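Local coordinates for acyl-CoA thioesterase II TesB2 (Mycobacterium marinum, PDB 3U0A), which hydrolyses acyl-CoA thioesters, probably those of fatty acids, to release the free acid and coenzyme A, at the interface of chains A and B. Numbering follows the deposited sequence. Chains: chain A/B, Acyl-CoA thioesterase II TesB2.

Contact 1: the interface of chains A and B. Residues chain A 246-247, 250-251, 274; chain B 117-119, 229.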
loop_
_atom_site.group_PDB
_atom_site.type_symbol
_atom_site.label_atom_id
_atom_site.label_comp_id
_atom_site.label_asym_id
_atom_site.label_seq_id
_atom_site.Cartn_x
_atom_site.Cartn_y
_atom_site.Cartn_z
ATOM N N ALA A 246 1.594 13.600 8.437
ATOM C CA ALA A 246 0.613 14.360 7.687
ATOM C C ALA A 246 1.250 15.670 7.242
ATOM O O ALA A 246 2.133 16.169 7.910
ATOM C CB ALA A 246 -0.613 14.615 8.527
ATOM N N GLY A 247 0.743 16.231 6.142
ATOM C CA GLY A 247 1.292 17.432 5.505
ATOM C C GLY A 247 0.706 17.628 4.115
ATOM O O GLY A 247 0.161 16.694 3.505
ATOM N N ARG A 250 -2.638 16.315 3.347
ATOM C CA ARG A 250 -2.808 14.873 3.316
ATOM C C ARG A 250 -2.371 14.329 4.646
ATOM O O ARG A 250 -1.738 15.031 5.420
ATOM C CB ARG A 250 -1.995 14.212 2.156
ATOM C CG ARG A 250 -2.274 14.801 0.795
ATOM C CD ARG A 250 -1.709 13.980 -0.377
ATOM N NE ARG A 250 -0.314 13.615 -0.219
ATOM C CZ ARG A 250 0.712 14.448 -0.239
ATOM N NH1 ARG A 250 0.552 15.737 -0.408
ATOM N NH2 ARG A 250 1.909 13.971 -0.047
ATOM N N ALA A 251 -2.725 13.074 4.888
ATOM C CA ALA A 251 -2.300 12.353 6.061
ATOM C C ALA A 251 -2.159 10.917 5.632
ATOM O O ALA A 251 -2.989 10.406 4.919
ATOM C CB ALA A 251 -3.318 12.480 7.183
ATOM N N THR A 274 -6.640 15.698 4.215
ATOM C CA THR A 274 -6.822 16.361 5.486
ATOM C C THR A 274 -6.370 17.792 5.284
ATOM O O THR A 274 -5.306 18.212 5.739
ATOM C CB THR A 274 -6.083 15.669 6.633
ATOM O OG1 THR A 274 -4.725 15.531 6.283
ATOM C CG2 THR A 274 -6.667 14.298 6.952
ATOM N N ILE B 117 -3.050 19.602 8.140
ATOM C CA ILE B 117 -2.446 19.221 9.430
ATOM C C ILE B 117 -1.013 18.702 9.206
ATOM O O ILE B 117 -0.659 18.280 8.075
ATOM C CB ILE B 117 -3.285 18.176 10.212
ATOM C CG1 ILE B 117 -3.640 16.971 9.331
ATOM C CG2 ILE B 117 -4.544 18.820 10.753
ATOM C CD1 ILE B 117 -3.949 15.709 10.086
ATOM N N SER B 118 -0.198 18.794 10.266
ATOM C CA SER B 118 1.218 18.446 10.197
ATOM C C SER B 118 1.626 17.574 11.319
ATOM O O SER B 118 1.413 17.938 12.440
ATOM C CB SER B 118 2.091 19.691 10.323
ATOM O OG SER B 118 2.202 20.255 9.071
ATOM N N HIS B 119 2.251 16.459 11.026
ATOM C CA HIS B 119 2.979 15.735 12.030
ATOM C C HIS B 119 3.942 14.750 11.398
ATOM O O HIS B 119 3.921 14.538 10.196
ATOM C CB HIS B 119 2.015 15.064 13.023
ATOM C CG HIS B 119 1.064 14.085 12.402
ATOM N ND1 HIS B 119 -0.266 14.300 12.357
ATOM C CD2 HIS B 119 1.282 12.833 11.818
ATOM C CE1 HIS B 119 -0.873 13.249 11.757
ATOM N NE2 HIS B 119 0.072 12.354 11.424
ATOM N N ARG B 229 7.862 14.430 1.328
ATOM C CA ARG B 229 8.764 15.568 1.536
ATOM C C ARG B 229 9.926 15.553 0.552
ATOM O O ARG B 229 10.295 14.485 0.023
ATOM C CB ARG B 229 9.332 15.554 2.954
ATOM C CG ARG B 229 8.326 15.936 4.000
ATOM C CD ARG B 229 8.867 15.849 5.424
ATOM N NE ARG B 229 7.764 15.911 6.394
ATOM C CZ ARG B 229 6.985 14.882 6.775
ATOM N NH1 ARG B 229 7.156 13.649 6.311
ATOM N NH2 ARG B 229 6.013 15.089 7.645
HETATM O O HOH W 1 -1.951 17.711 5.656
#

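Contact 2: the interface of chains A and B. Residues chain A 65, 221-222, 250, 271; chain B 60-61, 226.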
loop_
_atom_site.group_PDB
_atom_site.type_symbol
_atom_site.label_atom_id
_atom_site.label_comp_id
_atom_site.label_asym_id
_atom_site.label_seq_id
_atom_site.Cartn_x
_atom_site.Cartn_y
_atom_site.Cartn_z
ATOM N N TYR A 65 -7.888 3.358 -5.626
ATOM C CA TYR A 65 -7.906 4.787 -5.588
ATOM C C TYR A 65 -9.365 5.299 -5.592
ATOM O O TYR A 65 -10.143 4.995 -6.492
ATOM C CB TYR A 65 -7.176 5.307 -6.819
ATOM C CG TYR A 65 -5.683 5.535 -6.684
ATOM C CD1 TYR A 65 -5.158 6.255 -5.610
ATOM C CD2 TYR A 65 -4.801 5.096 -7.677
ATOM C CE1 TYR A 65 -3.796 6.489 -5.498
ATOM C CE2 TYR A 65 -3.440 5.334 -7.587
ATOM C CZ TYR A 65 -2.924 6.038 -6.493
ATOM O OH TYR A 65 -1.547 6.263 -6.386
ATOM N N LEU A 221 -8.376 9.022 -0.017
ATOM C CA LEU A 221 -7.726 9.051 -1.335
ATOM C C LEU A 221 -7.448 7.632 -1.891
ATOM O O LEU A 221 -7.614 7.351 -3.080
ATOM C CB LEU A 221 -6.423 9.843 -1.219
ATOM C CG LEU A 221 -6.561 11.278 -0.726
ATOM C CD1 LEU A 221 -5.198 11.927 -0.546
ATOM C CD2 LEU A 221 -7.394 12.091 -1.710
ATOM N N ASP A 222 -7.019 6.746 -1.010
ATOM C CA ASP A 222 -6.697 5.402 -1.412
ATOM C C ASP A 222 -6.854 4.388 -0.290
ATOM O O ASP A 222 -7.372 4.712 0.767
ATOM C CB ASP A 222 -5.289 5.359 -2.041
ATOM C CG ASP A 222 -4.150 5.384 -1.028
ATOM O OD1 ASP A 222 -4.330 5.097 0.170
ATOM O OD2 ASP A 222 -3.035 5.651 -1.491
ATOM N N ARG A 250 -2.638 16.315 3.347
ATOM C CA ARG A 250 -2.808 14.873 3.316
ATOM C C ARG A 250 -2.371 14.329 4.646
ATOM O O ARG A 250 -1.738 15.031 5.420
ATOM C CB ARG A 250 -1.995 14.212 2.156
ATOM C CG ARG A 250 -2.274 14.801 0.795
ATOM C CD ARG A 250 -1.709 13.980 -0.377
ATOM N NE ARG A 250 -0.314 13.615 -0.219
ATOM C CZ ARG A 250 0.712 14.448 -0.239
ATOM N NH1 ARG A 250 0.552 15.737 -0.408
ATOM N NH2 ARG A 250 1.909 13.971 -0.047
ATOM N N GLU A 271 -4.017 6.590 2.650
ATOM C CA GLU A 271 -3.810 8.023 2.652
ATOM C C GLU A 271 -5.191 8.723 2.533
ATOM O O GLU A 271 -6.090 8.223 1.859
ATOM C CB GLU A 271 -2.871 8.408 1.513
ATOM C CG GLU A 271 -2.457 9.864 1.549
ATOM C CD GLU A 271 -1.364 10.203 0.542
ATOM O OE1 GLU A 271 -1.489 9.820 -0.673
ATOM O OE2 GLU A 271 -0.384 10.868 0.986
ATOM N N HIS B 60 2.261 11.944 -5.394
ATOM C CA HIS B 60 2.255 11.679 -3.945
ATOM C C HIS B 60 2.033 10.226 -3.580
ATOM O O HIS B 60 2.286 9.855 -2.436
ATOM C CB HIS B 60 1.226 12.563 -3.251
ATOM C CG HIS B 60 -0.198 12.196 -3.559
ATOM N ND1 HIS B 60 -0.847 11.194 -2.942
ATOM C CD2 HIS B 60 -1.088 12.742 -4.471
ATOM C CE1 HIS B 60 -2.091 11.108 -3.446
ATOM N NE2 HIS B 60 -2.234 12.064 -4.378
ATOM N N SER B 61 1.534 9.408 -4.524
ATOM C CA SER B 61 1.469 7.938 -4.340
ATOM C C SER B 61 1.467 7.141 -5.626
ATOM O O SER B 61 1.177 7.661 -6.683
ATOM C CB SER B 61 0.269 7.506 -3.473
ATOM O OG SER B 61 -0.963 7.674 -4.146
ATOM N N TRP B 226 4.469 6.237 -0.950
ATOM C CA TRP B 226 3.897 7.510 -0.600
ATOM C C TRP B 226 5.002 8.557 -0.464
ATOM O O TRP B 226 5.936 8.397 0.317
ATOM C CB TRP B 226 3.073 7.365 0.670
ATOM C CG TRP B 226 1.871 6.468 0.491
ATOM C CD1 TRP B 226 0.572 6.844 0.184
ATOM C CD2 TRP B 226 1.828 5.010 0.589
ATOM N NE1 TRP B 226 -0.230 5.759 0.078
ATOM C CE2 TRP B 226 0.460 4.627 0.309
ATOM C CE3 TRP B 226 2.761 4.024 0.850
ATOM C CZ2 TRP B 226 0.056 3.298 0.318
ATOM C CZ3 TRP B 226 2.357 2.694 0.847
ATOM C CH2 TRP B 226 1.034 2.337 0.595
HETATM O O HOH W 2 -2.649 8.225 -2.300
HETATM O O HOH W 3 1.969 10.764 0.202
#

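Contact 3: the interface of chains A and B. Residues chain A 170, 205, 209, 243-246; chain B 117, 119.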
loop_
_atom_site.group_PDB
_atom_site.type_symbol
_atom_site.label_atom_id
_atom_site.label_comp_id
_atom_site.label_asym_id
_atom_site.label_seq_id
_atom_site.Cartn_x
_atom_site.Cartn_y
_atom_site.Cartn_z
ATOM N N SER A 170 1.332 9.694 16.558
ATOM C CA SER A 170 -0.089 9.549 16.482
ATOM C C SER A 170 -0.471 8.094 16.338
ATOM O O SER A 170 -0.425 7.534 15.243
ATOM C CB SER A 170 -0.576 10.356 15.280
ATOM O OG SER A 170 -1.946 10.651 15.360
ATOM N N ALA A 205 -5.170 9.714 12.011
ATOM C CA ALA A 205 -4.509 10.941 11.616
ATOM C C ALA A 205 -4.931 12.126 12.508
ATOM O O ALA A 205 -4.133 13.050 12.671
ATOM C CB ALA A 205 -4.764 11.259 10.144
ATOM N N HIS A 209 -4.914 16.406 16.651
ATOM C CA HIS A 209 -5.342 17.573 15.888
ATOM C C HIS A 209 -6.739 17.907 16.184
ATOM O O HIS A 209 -7.428 18.429 15.358
ATOM C CB HIS A 209 -5.237 17.270 14.413
ATOM C CG HIS A 209 -3.843 17.048 13.950
ATOM N ND1 HIS A 209 -2.875 17.953 14.137
ATOM C CD2 HIS A 209 -3.272 15.994 13.276
ATOM C CE1 HIS A 209 -1.734 17.494 13.641
ATOM N NE2 HIS A 209 -1.975 16.287 13.106
ATOM N N SER A 243 -0.579 7.086 12.481
ATOM C CA SER A 243 -0.458 8.043 11.414
ATOM C C SER A 243 0.965 8.543 11.443
ATOM O O SER A 243 1.283 9.444 12.191
ATOM C CB SER A 243 -1.432 9.195 11.603
ATOM O OG SER A 243 -1.367 10.090 10.504
ATOM N N PRO A 244 1.842 7.939 10.627
ATOM C CA PRO A 244 3.237 8.318 10.736
ATOM C C PRO A 244 3.511 9.723 10.223
ATOM O O PRO A 244 4.558 10.277 10.515
ATOM C CB PRO A 244 3.953 7.265 9.903
ATOM C CG PRO A 244 2.946 6.765 8.959
ATOM C CD PRO A 244 1.634 6.855 9.647
ATOM N N SER A 245 2.592 10.321 9.486
ATOM C CA SER A 245 2.885 11.615 8.863
ATOM C C SER A 245 1.629 12.284 8.379
ATOM O O SER A 245 0.707 11.628 7.992
ATOM C CB SER A 245 3.865 11.413 7.693
ATOM O OG SER A 245 4.363 12.621 7.200
ATOM N N ALA A 246 1.594 13.600 8.437
ATOM C CA ALA A 246 0.613 14.360 7.687
ATOM C C ALA A 246 1.250 15.670 7.242
ATOM O O ALA A 246 2.133 16.169 7.910
ATOM C CB ALA A 246 -0.613 14.615 8.527
ATOM N N ILE B 117 -3.050 19.602 8.140
ATOM C CA ILE B 117 -2.446 19.221 9.430
ATOM C C ILE B 117 -1.013 18.702 9.206
ATOM O O ILE B 117 -0.659 18.280 8.075
ATOM C CB ILE B 117 -3.285 18.176 10.212
ATOM C CG1 ILE B 117 -3.640 16.971 9.331
ATOM C CG2 ILE B 117 -4.544 18.820 10.753
ATOM C CD1 ILE B 117 -3.949 15.709 10.086
ATOM N N HIS B 119 2.251 16.459 11.026
ATOM C CA HIS B 119 2.979 15.735 12.030
ATOM C C HIS B 119 3.942 14.750 11.398
ATOM O O HIS B 119 3.921 14.538 10.196
ATOM C CB HIS B 119 2.015 15.064 13.023
ATOM C CG HIS B 119 1.064 14.085 12.402
ATOM N ND1 HIS B 119 -0.266 14.300 12.357
ATOM C CD2 HIS B 119 1.282 12.833 11.818
ATOM C CE1 HIS B 119 -0.873 13.249 11.757
ATOM N NE2 HIS B 119 0.072 12.354 11.424
#

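Contact 1: the interface of chains A and B
An antiparallel beta bridge across the chains pairs A:Ala246, near the end of strand 237-247, with B:His119, where the short strand 119-120 begins. Its evidence is a reciprocal backbone pair: A:Ala246 N donates to B:His119 O at 3.1 Å (163° at H), and B:His119 N donates to A:Ala246 O, also at 3.1 Å (158° at H). The pairing is not extended by A:Gly247 N, which lies 3.1 Å from B:Ile117 O with its N-H pointing elsewhere, so no hydrogen bond forms. The carbonyl O of B:Ile117 instead meets water 1 at 2.8 Å, and this water reaches A:Arg250 O at 2.7 Å, relaying the contact to strand 250-259.

Apolar contacts fill in around the backbone pairing. The methyl CB of A:Ala246 sits over one face of the B:His119 imidazole, displaced toward the rim and 3.5 Å from CE1. B:Ile117 CD1 lies 3.8 Å from the same A:Ala246 CB. In B:Ile117, CG1 stands between the backbone N and carbonyl carbon (chi1 51°), which directs this branch into chain A; there it meets A:Thr274 CB at 3.9 Å, the two side chains crossing nearly at right angles. The site thus ties a segment of chain B to a strand end of chain A, helping to join the subunits.

Contact 2: the interface of chains A and B
This is a polar, water-bridged patch of the two-fold symmetric interface between identical subunits, and it probably helps to hold the two together. B:His60 ND1 donates to A:Glu271 OE1 at 2.7 Å, but the bond is bent (126° at H) and reaches the syn side of the carboxylate from outside its plane. B:Trp226 NE1 donates more directly to A:Asp222 OD2 at 3.2 Å (156° at H), using the syn lone pair of that oxygen. The hydroxyls A:Tyr65 OH and B:Ser61 OG are hydrogen bonded at 2.7 Å, donor undecided, with the serine oxygen at the edge of the phenol ring.

Second-shell bonds within chain A position both acids. A:Glu271 N donates to A:Asp222 OD1 at 2.9 Å, and A:Arg250 NE forms a salt bridge to A:Glu271 OE2 at 3.0 Å. The arginine chain bends at chi3 (-50°), and one face of its guanidinium takes B:His60 CB, 3.6 Å from CZ. Water 2 joins A:Asp222 OD2, A:Glu271 OE1 and B:Ser61 OG; water 3 joins A:Arg250 NH2, A:Glu271 OE2 and B:His60 O. With its acidic groups fixed from several directions, the site probably helps to set how strands of the two subunits register.

Contact 3: the interface of chains A and B
Polar bonds hold both nitrogens of the B:His119 imidazole, which projects into chain A. B:His119 ND1 pairs with A:His209 NE2 at 2.7 Å, and the bond is nearly straight (159° at H). Across CE1, B:His119 NE2 meets A:Ser243 OG at 2.8 Å, with the hydroxyl oxygen in the ring plane. Neither direction is decided: in the first bond one of the two facing nitrogens must carry the shared hydrogen, and which one is not seen. The bonds grip the nitrogens on either side of CE1, which would oppose rotation of the ring. The serine oxygen reaches this position because it lies anti to its own backbone N (chi1 -176°).

Carbon contacts pack around these bonds. B:Ile117 CB lies over the centre of one face of the A:His209 ring, 3.7 Å from its centroid, while the CD1 methyl of B:Ile117 approaches A:His209 CD2 at 3.3 Å. A:Ser245 CA packs 3.6 Å from B:His119 CD2, beside the backbone bridge through A:Ala246. Separately from these, a polar atom, the backbone carbonyl A:Ala205 O, comes within 3.4 Å of B:His119 CE1.

In the fold, the pocket is lined by strand 237-247, the 3-10 helix 201-206 and the loop bearing A:His209; the entering ring is carried by strand 119-120 of chain B.

Contact 1 and contact 3 are two parts of one local contact: their C-alpha centres lie about 6 Å apart, and they share A:Ala246, B:Ile117 and B:His119. Between C-alpha centres, contact 2 lies about 11 Å from contact 1 and about 14 Å from contact 3. A:Arg250 belongs to contacts 1 and 2, its backbone carbonyl serving the first and its guanidinium the second; strands 250-259 and 264-275 also contribute to both. The two-fold symmetry repeats all three with the chains exchanged. The protein is a homotetramer; the deposited pair may be half of it, and the structure alone does not show how the other half packs.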